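Local coordinates for protein DNA polymerase III, beta subunit (Thermotoga maritima, PDB 1VPK) that probably tethers DNA polymerases and other proteins to DNA for processive synthesis, as a ring-shaped head-to-tail homodimer that surrounds the duplex, at residues N53-A58 against G64-V69; G44-V49 against D125-I130. All coordinates share one frame; numbering follows the deposited sequence.

Contact 1: N53-A58 against G64-V69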
loop_
_atom_site.group_PDB
_atom_site.type_symbol
_atom_site.label_atom_id
_atom_site.label_comp_id
_atom_site.label_asym_id
_atom_site.label_seq_id
_atom_site.Cartn_x
_atom_site.Cartn_y
_atom_site.Cartn_z
ATOM N N ASN A 53 5.502 4.831 -40.355
ATOM C CA ASN A 53 4.832 5.329 -39.174
ATOM C C ASN A 53 4.475 4.121 -38.289
ATOM O O ASN A 53 4.192 3.013 -38.796
ATOM C CB ASN A 53 3.569 6.059 -39.571
ATOM C CG ASN A 53 3.816 7.157 -40.557
ATOM O OD1 ASN A 53 4.247 8.248 -40.183
ATOM N ND2 ASN A 53 3.534 6.882 -41.840
ATOM N N PHE A 54 4.630 4.308 -36.991
ATOM C CA PHE A 54 4.344 3.305 -35.986
ATOM C C PHE A 54 3.373 3.976 -35.021
ATOM O O PHE A 54 3.690 5.035 -34.430
ATOM C CB PHE A 54 5.653 2.837 -35.307
ATOM C CG PHE A 54 5.465 1.914 -34.108
ATOM C CD1 PHE A 54 4.355 1.029 -33.981
ATOM C CD2 PHE A 54 6.415 1.890 -33.116
ATOM C CE1 PHE A 54 4.221 0.211 -32.843
ATOM C CE2 PHE A 54 6.284 1.059 -32.011
ATOM C CZ PHE A 54 5.163 0.243 -31.873
ATOM N N TYR A 55 2.163 3.432 -34.945
ATOM C CA TYR A 55 1.122 3.884 -33.994
ATOM C C TYR A 55 0.801 2.772 -32.972
ATOM O O TYR A 55 0.745 1.552 -33.314
ATOM C CB TYR A 55 -0.192 4.193 -34.718
ATOM C CG TYR A 55 -0.052 5.135 -35.857
ATOM C CD1 TYR A 55 0.055 6.483 -35.636
ATOM C CD2 TYR A 55 -0.025 4.676 -37.166
ATOM C CE1 TYR A 55 0.204 7.353 -36.681
ATOM C CE2 TYR A 55 0.110 5.551 -38.214
ATOM C CZ TYR A 55 0.234 6.880 -37.955
ATOM O OH TYR A 55 0.363 7.771 -38.978
ATOM N N ILE A 56 0.601 3.206 -31.737
ATOM C CA ILE A 56 0.020 2.370 -30.682
ATOM C C ILE A 56 -1.355 2.974 -30.313
ATOM O O ILE A 56 -1.444 4.195 -30.036
ATOM C CB ILE A 56 0.908 2.370 -29.465
ATOM C CG1 ILE A 56 2.224 1.618 -29.797
ATOM C CG2 ILE A 56 0.202 1.757 -28.265
ATOM C CD1 ILE A 56 3.339 1.813 -28.741
ATOM N N CYS A 57 -2.402 2.135 -30.346
ATOM C CA CYS A 57 -3.776 2.575 -30.014
ATOM C C CYS A 57 -4.422 1.749 -28.897
ATOM O O CYS A 57 -4.070 0.575 -28.665
ATOM C CB CYS A 57 -4.669 2.517 -31.232
ATOM S SG CYS A 57 -4.047 3.433 -32.669
ATOM N N ALA A 58 -5.385 2.359 -28.230
ATOM C CA ALA A 58 -6.225 1.627 -27.267
ATOM C C ALA A 58 -7.600 2.273 -27.301
ATOM O O ALA A 58 -7.720 3.500 -27.507
ATOM C CB ALA A 58 -5.661 1.751 -25.928
ATOM N N GLY A 64 -10.856 6.617 -27.113
ATOM C CA GLY A 64 -9.865 6.074 -28.038
ATOM C C GLY A 64 -8.622 6.928 -28.030
ATOM O O GLY A 64 -8.694 8.190 -27.938
ATOM N N VAL A 65 -7.464 6.279 -28.080
ATOM C CA VAL A 65 -6.190 6.974 -28.073
ATOM C C VAL A 65 -5.381 6.449 -29.222
ATOM O O VAL A 65 -5.279 5.227 -29.379
ATOM C CB VAL A 65 -5.386 6.671 -26.831
ATOM C CG1 VAL A 65 -3.986 7.381 -26.914
ATOM C CG2 VAL A 65 -6.108 7.111 -25.606
ATOM N N LYS A 66 -4.827 7.355 -30.023
ATOM C CA LYS A 66 -3.923 7.009 -31.119
ATOM C C LYS A 66 -2.628 7.787 -30.840
ATOM O O LYS A 66 -2.601 9.023 -30.923
ATOM C CB LYS A 66 -4.531 7.422 -32.458
ATOM C CG LYS A 66 -3.735 6.957 -33.680
ATOM C CD LYS A 66 -4.351 7.413 -35.005
ATOM C CE LYS A 66 -3.655 6.736 -36.156
ATOM N NZ LYS A 66 -4.231 7.060 -37.515
ATOM N N ALA A 67 -1.588 7.045 -30.451
ATOM C CA ALA A 67 -0.289 7.581 -30.116
ATOM C C ALA A 67 0.694 7.298 -31.251
ATOM O O ALA A 67 0.908 6.124 -31.674
ATOM C CB ALA A 67 0.176 6.938 -28.830
ATOM N N THR A 68 1.296 8.366 -31.767
ATOM C CA THR A 68 2.350 8.228 -32.761
ATOM C C THR A 68 3.687 8.010 -32.013
ATOM O O THR A 68 4.043 8.784 -31.119
ATOM C CB THR A 68 2.341 9.425 -33.684
ATOM O OG1 THR A 68 1.063 9.468 -34.338
ATOM C CG2 THR A 68 3.417 9.328 -34.753
ATOM N N VAL A 69 4.367 6.900 -32.335
ATOM C CA VAL A 69 5.615 6.541 -31.680
ATOM C C VAL A 69 6.767 7.107 -32.523
ATOM O O VAL A 69 6.858 6.892 -33.747
ATOM C CB VAL A 69 5.747 5.022 -31.505
ATOM C CG1 VAL A 69 6.953 4.672 -30.618
ATOM C CG2 VAL A 69 4.494 4.463 -30.862
HETATM O O HOH W 1 5.724 6.894 -36.277
#

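Contact 2: G44-V49 against D125-I130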
loop_
_atom_site.group_PDB
_atom_site.type_symbol
_atom_site.label_atom_id
_atom_site.label_comp_id
_atom_site.label_asym_id
_atom_site.label_seq_id
_atom_site.Cartn_x
_atom_site.Cartn_y
_atom_site.Cartn_z
ATOM N N GLY A 44 -6.433 -5.126 -25.285
ATOM C CA GLY A 44 -5.108 -5.042 -25.869
ATOM C C GLY A 44 -4.822 -3.736 -26.606
ATOM O O GLY A 44 -5.760 -2.979 -26.955
ATOM N N PHE A 45 -3.515 -3.471 -26.826
ATOM C CA PHE A 45 -3.052 -2.360 -27.652
ATOM C C PHE A 45 -3.016 -2.774 -29.099
ATOM O O PHE A 45 -2.475 -3.849 -29.446
ATOM C CB PHE A 45 -1.614 -1.929 -27.288
ATOM C CG PHE A 45 -1.482 -1.424 -25.909
ATOM C CD1 PHE A 45 -1.866 -0.129 -25.607
ATOM C CD2 PHE A 45 -0.938 -2.208 -24.927
ATOM C CE1 PHE A 45 -1.737 0.375 -24.320
ATOM C CE2 PHE A 45 -0.816 -1.725 -23.615
ATOM C CZ PHE A 45 -1.250 -0.443 -23.312
ATOM N N LEU A 46 -3.521 -1.915 -29.962
ATOM C CA LEU A 46 -3.217 -2.028 -31.385
ATOM C C LEU A 46 -1.810 -1.486 -31.657
ATOM O O LEU A 46 -1.526 -0.346 -31.328
ATOM C CB LEU A 46 -4.231 -1.231 -32.223
ATOM C CG LEU A 46 -3.999 -1.269 -33.742
ATOM C CD1 LEU A 46 -4.399 -2.559 -34.313
ATOM C CD2 LEU A 46 -4.769 -0.182 -34.411
ATOM N N PHE A 47 -0.946 -2.305 -32.272
ATOM C CA PHE A 47 0.332 -1.852 -32.826
ATOM C C PHE A 47 0.126 -1.858 -34.335
ATOM O O PHE A 47 -0.248 -2.879 -34.922
ATOM C CB PHE A 47 1.495 -2.794 -32.490
ATOM C CG PHE A 47 2.074 -2.629 -31.097
ATOM C CD1 PHE A 47 1.305 -2.237 -30.028
ATOM C CD2 PHE A 47 3.394 -2.918 -30.878
ATOM C CE1 PHE A 47 1.821 -2.109 -28.766
ATOM C CE2 PHE A 47 3.968 -2.778 -29.570
ATOM C CZ PHE A 47 3.198 -2.379 -28.530
ATOM N N GLU A 48 0.372 -0.712 -34.968
ATOM C CA GLU A 48 0.273 -0.605 -36.395
ATOM C C GLU A 48 1.507 0.074 -36.983
ATOM O O GLU A 48 1.870 1.164 -36.567
ATOM C CB GLU A 48 -0.956 0.203 -36.757
ATOM C CG GLU A 48 -1.240 0.159 -38.212
ATOM C CD GLU A 48 -2.590 0.727 -38.600
ATOM O OE1 GLU A 48 -3.276 1.353 -37.744
ATOM O OE2 GLU A 48 -2.928 0.531 -39.792
ATOM N N VAL A 49 2.135 -0.591 -37.942
ATOM C CA VAL A 49 3.260 -0.067 -38.689
ATOM C C VAL A 49 2.846 -0.004 -40.159
ATOM O O VAL A 49 2.446 -1.020 -40.732
ATOM C CB VAL A 49 4.522 -0.939 -38.470
ATOM C CG1 VAL A 49 5.665 -0.514 -39.380
ATOM C CG2 VAL A 49 4.937 -0.860 -37.023
ATOM N N ASP A 125 -8.361 -7.286 -36.913
ATOM C CA ASP A 125 -9.416 -6.994 -37.861
ATOM C C ASP A 125 -10.691 -6.493 -37.234
ATOM O O ASP A 125 -11.481 -5.897 -37.922
ATOM C CB ASP A 125 -9.665 -8.133 -38.846
ATOM C CG ASP A 125 -9.988 -9.454 -38.176
ATOM O OD1 ASP A 125 -9.137 -10.001 -37.453
ATOM O OD2 ASP A 125 -11.102 -9.958 -38.402
ATOM N N GLU A 126 -10.877 -6.655 -35.933
ATOM C CA GLU A 126 -12.038 -6.065 -35.254
ATOM C C GLU A 126 -11.687 -4.911 -34.345
ATOM O O GLU A 126 -12.560 -4.387 -33.633
ATOM C CB GLU A 126 -12.799 -7.145 -34.486
ATOM C CG GLU A 126 -13.609 -8.027 -35.400
ATOM C CD GLU A 126 -14.062 -9.343 -34.777
ATOM O OE1 GLU A 126 -13.827 -9.591 -33.572
ATOM O OE2 GLU A 126 -14.642 -10.139 -35.517
ATOM N N PHE A 127 -10.421 -4.479 -34.376
ATOM C CA PHE A 127 -10.024 -3.294 -33.686
ATOM C C PHE A 127 -10.345 -2.064 -34.568
ATOM O O PHE A 127 -9.835 -1.929 -35.670
ATOM C CB PHE A 127 -8.534 -3.316 -33.330
ATOM C CG PHE A 127 -8.170 -2.329 -32.320
ATOM C CD1 PHE A 127 -8.033 -0.976 -32.657
ATOM C CD2 PHE A 127 -7.951 -2.707 -31.013
ATOM C CE1 PHE A 127 -7.696 -0.043 -31.711
ATOM C CE2 PHE A 127 -7.611 -1.782 -30.084
ATOM C CZ PHE A 127 -7.491 -0.448 -30.432
ATOM N N PRO A 128 -11.176 -1.182 -34.078
ATOM C CA PRO A 128 -11.661 -0.083 -34.911
ATOM C C PRO A 128 -10.667 1.069 -35.169
ATOM O O PRO A 128 -9.722 1.279 -34.415
ATOM C CB PRO A 128 -12.810 0.432 -34.089
ATOM C CG PRO A 128 -12.344 0.236 -32.681
ATOM C CD PRO A 128 -11.719 -1.108 -32.706
ATOM N N GLU A 129 -10.904 1.816 -36.243
ATOM C CA GLU A 129 -10.170 3.069 -36.498
ATOM C C GLU A 129 -10.552 4.116 -35.454
ATOM O O GLU A 129 -11.732 4.292 -35.153
ATOM C CB GLU A 129 -10.494 3.626 -37.905
ATOM C CG GLU A 129 -9.791 2.897 -39.042
ATOM C CD GLU A 129 -8.261 3.049 -38.984
ATOM O OE1 GLU A 129 -7.774 3.959 -38.264
ATOM O OE2 GLU A 129 -7.553 2.265 -39.655
ATOM N N ILE A 130 -9.554 4.803 -34.894
ATOM C CA ILE A 130 -9.808 5.858 -33.921
ATOM C C ILE A 130 -9.683 7.196 -34.655
ATOM O O ILE A 130 -8.620 7.529 -35.195
ATOM C CB ILE A 130 -8.844 5.767 -32.764
ATOM C CG1 ILE A 130 -9.047 4.409 -32.047
ATOM C CG2 ILE A 130 -9.024 6.985 -31.816
ATOM C CD1 ILE A 130 -8.049 4.195 -30.996
HETATM O O HOH W 2 -6.078 2.091 -37.054
#

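Contact 1: N53-A58 against G64-V69
A58 O accepts the shortest direct hydrogen bond between the two strand segments of this antiparallel beta hairpin, 2.8 Å from V65 N, and G64 CA adds a C-H...O contact to the same oxygen. A58 N returns a bond to V65 O. In the next pair I56 N lies 2.9 Å from A67 O, and the reverse bond is as short. Beyond it V69 N binds F54 O, but the opposite link runs through a water that accepts from F54 N and donates to V69 O. On the face carrying Y55, C57, K66 and T68, the extended K66 chain passes over the Y55 ring. Its NZ is 4.5 Å from the Y55 centroid and 9° off the normal, a cation-pi geometry, while T68 OG1 meets the ring edge, 3.3 Å from Y55 CE1. F54 CG swings away from its own N (chi1 173°), which lays the ring beside V69, whose CG2 sits over one face in a CH-pi contact, 4.1 Å from the centroid. V69 CG2 also meets I56 CD1 at 3.6 Å. Helix 19-29 packs on I56, A67 and V69, and the hairpin is flanked in its sheet by strands 44-50 and 241-246.

Contact 2: G44-V49 against D125-I130
L46 and F127 bring the two backbones nearest, yet their CA atoms are 7.3 Å apart: G44-V49 is an extended strand and D125-I130 an irregular loop laid against it. This is loop-on-sheet packing in the N-terminal domain of a sliding-ring beta subunit, one of three domains of the same family in the chain. The loop between strands 115-120 and 137-142 crosses the sheet face that L46 occupies, while F45 and F47 turn to helix 19-29 behind. In this family helices line the ring and sheets form its outer side, so the loop probably lies outside. In a CH-pi contact, L46 CB stands over the centre of the F127 ring, 3.7 Å from the centroid and 11° off the normal. L46 CG is anti to N (chi1 180°), and CD2, beyond the rim on the same side as CB, comes 3.8 Å from F127 CD1. G44 O comes to the ring edge, 3.8 Å from F127 CE2. With an alanine in place of F127, L46 CB would probably lose the surface it rests on, opening a gap between loop and strand. R79 bonds F127 O and makes a long, weak ion pair with E48. Beyond the F127 side chain, a water donates to E48 OE1 at 3.0 Å and, weakly, to E129 OE1 at 2.8 Å, linking two carboxylates that are probably both charged.

The two contacts have centres about 9 Å apart and share one antiparallel sheet, in which strand 44-50 of contact 2 borders strand 53-59 of contact 1. Probable backbone hydrogen bonds join them directly: Y55 N to E48 O and C57 N to L46 O, each 2.8 Å. The loop of contact 2 also reaches past its own strand to the hairpin, with I130 CD1 3.4 Å from V65 O and 3.6 Å from A58 O, and C57 packs against L46, F127 and I130 alike. Along the chain, the hairpin of contact 1 falls entirely between the two segments that contact 2 brings together. No other chain of the assembly touches either contact, so both are packing inside one subunit.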